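Long-range contact in thioredoxin-like protein (Klebsiella pneumoniae subsp. pneumoniae MGH 78578, PDB 3TY1), which is of unknown function but probably binds carbohydrate and may act as an aldose 1-epimerase: residues I61-R73 with G137-V149. Sequence-based numbering, arbitrary orientation. Where two conformers were deposited one is given.
Sequences ITLSPTRGMNLLR and GKAGNTPASLVEV
Ala139 O meets the Arg67-Asn70 turn first, taking a CA-H...O contact from Gly68 CA at 3.2 Å. This type I' turn ends the hairpin of strands 60-64 and 70-76, and the loop before strand 146-152 runs past it. Gly140 follows, with its carbonyl oxygen 4.0 Å above the centre of the Arg67 guanidinium, over one face, and its CA packed against the Asn70 amide, whose ND2 is hydrogen-bonded to Glu112 OE2. Asn141 lies alongside Arg67 and points the same way, its amide plane turned 76° from the guanidinium. Asn141 OD1 accepts from Arg67 NH1 at 2.8 Å; the bond is bent (131° at the hydrogen), and the donor stands above the carbonyl plane. Bends at chi3 (57°) and again at chi4 fold the arginine back to this position, where water 1, in the guanidinium plane, bridges Arg67 NH2 and Asn141 ND2. Lys138 O accepts from Thr142 OG1 and Asn141 N on opposite faces of its plane. Pro143 lays its CA 3.2 Å from Thr66 O, and its ring packs on Phe95 of a neighbouring subunit. The straight bond from Ala144 N to Pro65 O (2.8 Å) comes next, and Ala144 CB touches the selenium of selenomethionine Met69. Finally Val147 CG2 reaches Met69 SE at 4.0 Å and meets Pro65 CB. The contact thus joins the tip of the six-strand sheet to the large sheet of the supersandwich through an apolar end and a buried polar end, where Glu112, salt-bridged to Arg67 NH2, probably offsets the arginine's charge while Val91 O and Asn141 OD1 share Arg67 NH1.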
loop_
_atom_site.group_PDB
_atom_site.type_symbol
_atom_site.label_atom_id
_atom_site.label_comp_id
_atom_site.label_asym_id
_atom_site.label_seq_id
_atom_site.Cartn_x
_atom_site.Cartn_y
_atom_site.Cartn_z
ATOM N N ILE A 61 -16.507 6.376 -23.763
ATOM C CA ILE A 61 -15.790 5.245 -23.208
ATOM C C ILE A 61 -14.790 5.718 -22.180
ATOM O O ILE A 61 -13.886 6.533 -22.515
ATOM C CB ILE A 61 -14.998 4.504 -24.330
ATOM C CG1 ILE A 61 -15.961 3.997 -25.429
ATOM C CG2 ILE A 61 -14.121 3.374 -23.699
ATOM C CD1 ILE A 61 -15.223 3.406 -26.709
ATOM N N THR A 62 -14.921 5.222 -20.952
ATOM C CA THR A 62 -14.053 5.632 -19.847
ATOM C C THR A 62 -13.257 4.477 -19.400
ATOM O O THR A 62 -13.814 3.412 -19.112
ATOM C CB THR A 62 -14.868 6.165 -18.651
ATOM O OG1 THR A 62 -15.663 7.262 -19.095
ATOM C CG2 THR A 62 -13.943 6.618 -17.504
ATOM N N LEU A 63 -11.949 4.673 -19.327
ATOM C CA LEU A 63 -11.065 3.628 -18.793
ATOM C C LEU A 63 -10.137 4.233 -17.759
ATOM O O LEU A 63 -10.051 5.440 -17.671
ATOM C CB LEU A 63 -10.346 2.910 -19.905
ATOM C CG LEU A 63 -9.420 3.550 -20.887
ATOM C CD1 LEU A 63 -8.051 3.696 -20.170
ATOM C CD2 LEU A 63 -9.259 2.699 -22.120
ATOM N N SER A 64 -9.462 3.400 -16.976
ATOM C CA SER A 64 -8.542 3.869 -15.958
ATOM C C SER A 64 -7.132 3.315 -16.141
ATOM O O SER A 64 -6.907 2.130 -15.902
ATOM C CB SER A 64 -9.054 3.526 -14.560
ATOM O OG SER A 64 -8.076 3.960 -13.642
ATOM N N PRO A 65 -6.163 4.172 -16.532
ATOM C CA PRO A 65 -4.777 3.737 -16.627
ATOM C C PRO A 65 -4.150 3.325 -15.298
ATOM O O PRO A 65 -3.213 2.533 -15.270
ATOM C CB PRO A 65 -4.079 4.975 -17.171
ATOM C CG PRO A 65 -5.176 5.659 -17.974
ATOM C CD PRO A 65 -6.336 5.513 -17.131
ATOM N N THR A 66 -4.625 3.890 -14.196
ATOM C CA THR A 66 -4.153 3.517 -12.879
ATOM C C THR A 66 -4.554 2.089 -12.524
ATOM O O THR A 66 -3.836 1.410 -11.783
ATOM C CB THR A 66 -4.740 4.497 -11.860
ATOM O OG1 THR A 66 -4.358 5.806 -12.266
ATOM C CG2 THR A 66 -4.222 4.236 -10.434
ATOM N N ARG A 67 -5.735 1.667 -13.014
ATOM C CA ARG A 67 -6.303 0.347 -12.733
ATOM C C ARG A 67 -6.239 -0.558 -13.973
ATOM O O ARG A 67 -7.264 -0.958 -14.518
ATOM C CB ARG A 67 -7.739 0.524 -12.208
ATOM C CG ARG A 67 -7.808 1.341 -10.866
ATOM C CD ARG A 67 -9.207 1.432 -10.290
ATOM N NE ARG A 67 -9.739 0.090 -10.076
ATOM C CZ ARG A 67 -9.359 -0.774 -9.144
ATOM N NH1 ARG A 67 -8.453 -0.443 -8.199
ATOM N NH2 ARG A 67 -9.894 -2.005 -9.169
ATOM N N GLY A 68 -5.012 -0.745 -14.479
ATOM C CA GLY A 68 -4.675 -1.724 -15.541
ATOM C C GLY A 68 -5.366 -1.539 -16.877
ATOM O O GLY A 68 -5.472 -2.472 -17.640
HETATM N N MSE A 69 -5.826 -0.319 -17.140
HETATM C CA MSE A 69 -6.633 -0.012 -18.329
HETATM C C MSE A 69 -7.999 -0.708 -18.329
HETATM O O MSE A 69 -8.636 -0.866 -19.390
HETATM C CB MSE A 69 -5.865 -0.281 -19.625
HETATM C CG MSE A 69 -4.466 0.239 -19.692
HETATM SE SE MSE A 69 -4.258 2.113 -19.809
HETATM C CE MSE A 69 -4.983 2.499 -21.610
ATOM N N ASN A 70 -8.489 -1.056 -17.144
ATOM C CA ASN A 70 -9.858 -1.566 -16.997
ATOM C C ASN A 70 -10.820 -0.544 -17.597
ATOM O O ASN A 70 -10.601 0.688 -17.501
ATOM C CB ASN A 70 -10.245 -1.666 -15.503
ATOM C CG ASN A 70 -9.613 -2.830 -14.753
ATOM O OD1 ASN A 70 -9.002 -3.742 -15.341
ATOM N ND2 ASN A 70 -9.752 -2.786 -13.387
ATOM N N LEU A 71 -11.936 -1.042 -18.121
ATOM C CA LEU A 71 -12.962 -0.225 -18.716
ATOM C C LEU A 71 -13.962 0.041 -17.601
ATOM O O LEU A 71 -14.512 -0.875 -16.991
ATOM C CB LEU A 71 -13.631 -0.906 -19.913
ATOM C CG LEU A 71 -12.701 -1.487 -21.014
ATOM C CD1 LEU A 71 -13.539 -2.051 -22.144
ATOM C CD2 LEU A 71 -11.705 -0.438 -21.512
ATOM N N LEU A 72 -14.215 1.313 -17.343
ATOM C CA LEU A 72 -15.123 1.672 -16.249
ATOM C C LEU A 72 -16.589 1.713 -16.677
ATOM O O LEU A 72 -17.476 1.190 -15.996
ATOM C CB LEU A 72 -14.744 3.040 -15.695
ATOM C CG LEU A 72 -13.347 3.225 -15.060
ATOM C CD1 LEU A 72 -13.289 4.510 -14.212
ATOM C CD2 LEU A 72 -12.893 2.104 -14.238
ATOM N N ARG A 73 -16.818 2.300 -17.839
ATOM C CA ARG A 73 -18.172 2.536 -18.318
ATOM C C ARG A 73 -18.172 2.875 -19.801
ATOM O O ARG A 73 -17.235 3.481 -20.338
ATOM C CB ARG A 73 -18.847 3.654 -17.502
ATOM C CG ARG A 73 -20.288 3.957 -17.862
ATOM C CD ARG A 73 -20.818 5.131 -16.966
ATOM N NE ARG A 73 -21.116 4.675 -15.611
ATOM C CZ ARG A 73 -21.421 5.470 -14.581
ATOM N NH1 ARG A 73 -21.445 6.793 -14.711
ATOM N NH2 ARG A 73 -21.699 4.926 -13.411
ATOM N N GLY A 137 -6.092 -12.022 -9.723
ATOM C CA GLY A 137 -4.782 -11.591 -10.153
ATOM C C GLY A 137 -4.499 -10.114 -9.955
ATOM O O GLY A 137 -5.164 -9.405 -9.135
ATOM N N LYS A 138 -3.508 -9.648 -10.696
ATOM C CA LYS A 138 -2.952 -8.295 -10.476
ATOM C C LYS A 138 -3.120 -7.269 -11.567
ATOM O O LYS A 138 -2.946 -6.077 -11.270
ATOM C CB LYS A 138 -1.458 -8.386 -10.086
ATOM C CG LYS A 138 -1.253 -8.948 -8.657
ATOM C CD LYS A 138 0.188 -8.792 -8.162
ATOM C CE LYS A 138 0.512 -7.357 -7.661
ATOM N NZ LYS A 138 1.986 -7.165 -7.361
ATOM N N ALA A 139 -3.470 -7.674 -12.795
ATOM C CA ALA A 139 -3.493 -6.727 -13.931
ATOM C C ALA A 139 -4.416 -5.567 -13.647
ATOM O O ALA A 139 -4.075 -4.387 -13.881
ATOM C CB ALA A 139 -3.888 -7.421 -15.271
ATOM N N GLY A 140 -5.585 -5.890 -13.126
ATOM C CA GLY A 140 -6.589 -4.877 -12.843
ATOM C C GLY A 140 -6.235 -3.837 -11.778
ATOM O O GLY A 140 -6.880 -2.771 -11.706
ATOM N N ASN A 141 -5.260 -4.154 -10.926
ATOM C CA ASN A 141 -4.774 -3.228 -9.900
ATOM C C ASN A 141 -3.323 -2.812 -10.122
ATOM O O ASN A 141 -2.633 -2.454 -9.189
ATOM C CB ASN A 141 -5.024 -3.814 -8.520
ATOM C CG ASN A 141 -6.459 -3.659 -8.079
ATOM O OD1 ASN A 141 -6.824 -2.625 -7.566
ATOM N ND2 ASN A 141 -7.275 -4.690 -8.256
ATOM N N THR A 142 -2.886 -2.815 -11.387
ATOM C CA THR A 142 -1.538 -2.412 -11.771
ATOM C C THR A 142 -1.621 -1.159 -12.649
ATOM O O THR A 142 -2.255 -1.197 -13.679
ATOM C CB THR A 142 -0.823 -3.533 -12.571
ATOM O OG1 THR A 142 -0.746 -4.698 -11.737
ATOM C CG2 THR A 142 0.586 -3.084 -13.041
ATOM N N PRO A 143 -0.977 -0.055 -12.233
ATOM C CA PRO A 143 -0.891 1.146 -13.056
ATOM C C PRO A 143 -0.089 0.925 -14.330
ATOM O O PRO A 143 0.977 0.315 -14.299
ATOM C CB PRO A 143 -0.191 2.149 -12.152
ATOM C CG PRO A 143 -0.374 1.631 -10.786
ATOM C CD PRO A 143 -0.301 0.136 -10.931
ATOM N N ALA A 144 -0.620 1.405 -15.451
ATOM C CA ALA A 144 0.035 1.221 -16.726
ATOM C C ALA A 144 1.389 1.954 -16.747
ATOM O O ALA A 144 1.527 3.056 -16.230
ATOM C CB ALA A 144 -0.857 1.723 -17.865
ATOM N N SER A 145 2.372 1.340 -17.392
ATOM C CA SER A 145 3.715 1.879 -17.496
ATOM C C SER A 145 3.882 2.741 -18.733
ATOM O O SER A 145 4.743 3.592 -18.773
ATOM C CB SER A 145 4.707 0.715 -17.609
ATOM O OG SER A 145 4.644 -0.076 -16.446
ATOM N N LEU A 146 3.104 2.452 -19.760
ATOM C CA LEU A 146 3.162 3.182 -21.044
ATOM C C LEU A 146 1.721 3.347 -21.488
ATOM O O LEU A 146 0.997 2.370 -21.527
ATOM C CB LEU A 146 3.932 2.393 -22.116
ATOM C CG LEU A 146 4.052 3.001 -23.534
ATOM C CD1 LEU A 146 4.996 4.191 -23.618
ATOM C CD2 LEU A 146 4.511 1.939 -24.588
ATOM N N VAL A 147 1.318 4.575 -21.789
ATOM C CA VAL A 147 -0.018 4.865 -22.264
ATOM C C VAL A 147 0.124 5.780 -23.478
ATOM O O VAL A 147 0.782 6.837 -23.378
ATOM C CB VAL A 147 -0.901 5.513 -21.187
ATOM C CG1 VAL A 147 -2.260 5.856 -21.745
ATOM C CG2 VAL A 147 -1.069 4.604 -19.956
ATOM N N GLU A 148 -0.463 5.354 -24.610
ATOM C CA GLU A 148 -0.476 6.115 -25.872
ATOM C C GLU A 148 -1.880 6.205 -26.429
ATOM O O GLU A 148 -2.653 5.241 -26.331
ATOM C CB GLU A 148 0.375 5.447 -26.952
ATOM C CG GLU A 148 1.842 5.371 -26.602
ATOM C CD GLU A 148 2.710 4.612 -27.635
ATOM O OE1 GLU A 148 2.184 3.840 -28.454
ATOM O OE2 GLU A 148 3.943 4.795 -27.603
ATOM N N VAL A 149 -2.174 7.356 -27.025
ATOM C CA VAL A 149 -3.425 7.614 -27.714
ATOM C C VAL A 149 -3.079 7.896 -29.183
ATOM O O VAL A 149 -2.213 8.728 -29.487
ATOM C CB VAL A 149 -4.163 8.833 -27.106
ATOM C CG1 VAL A 149 -5.377 9.204 -27.970
ATOM C CG2 VAL A 149 -4.556 8.540 -25.668
HETATM O O HOH W 1 -10.333 -4.320 -7.613
#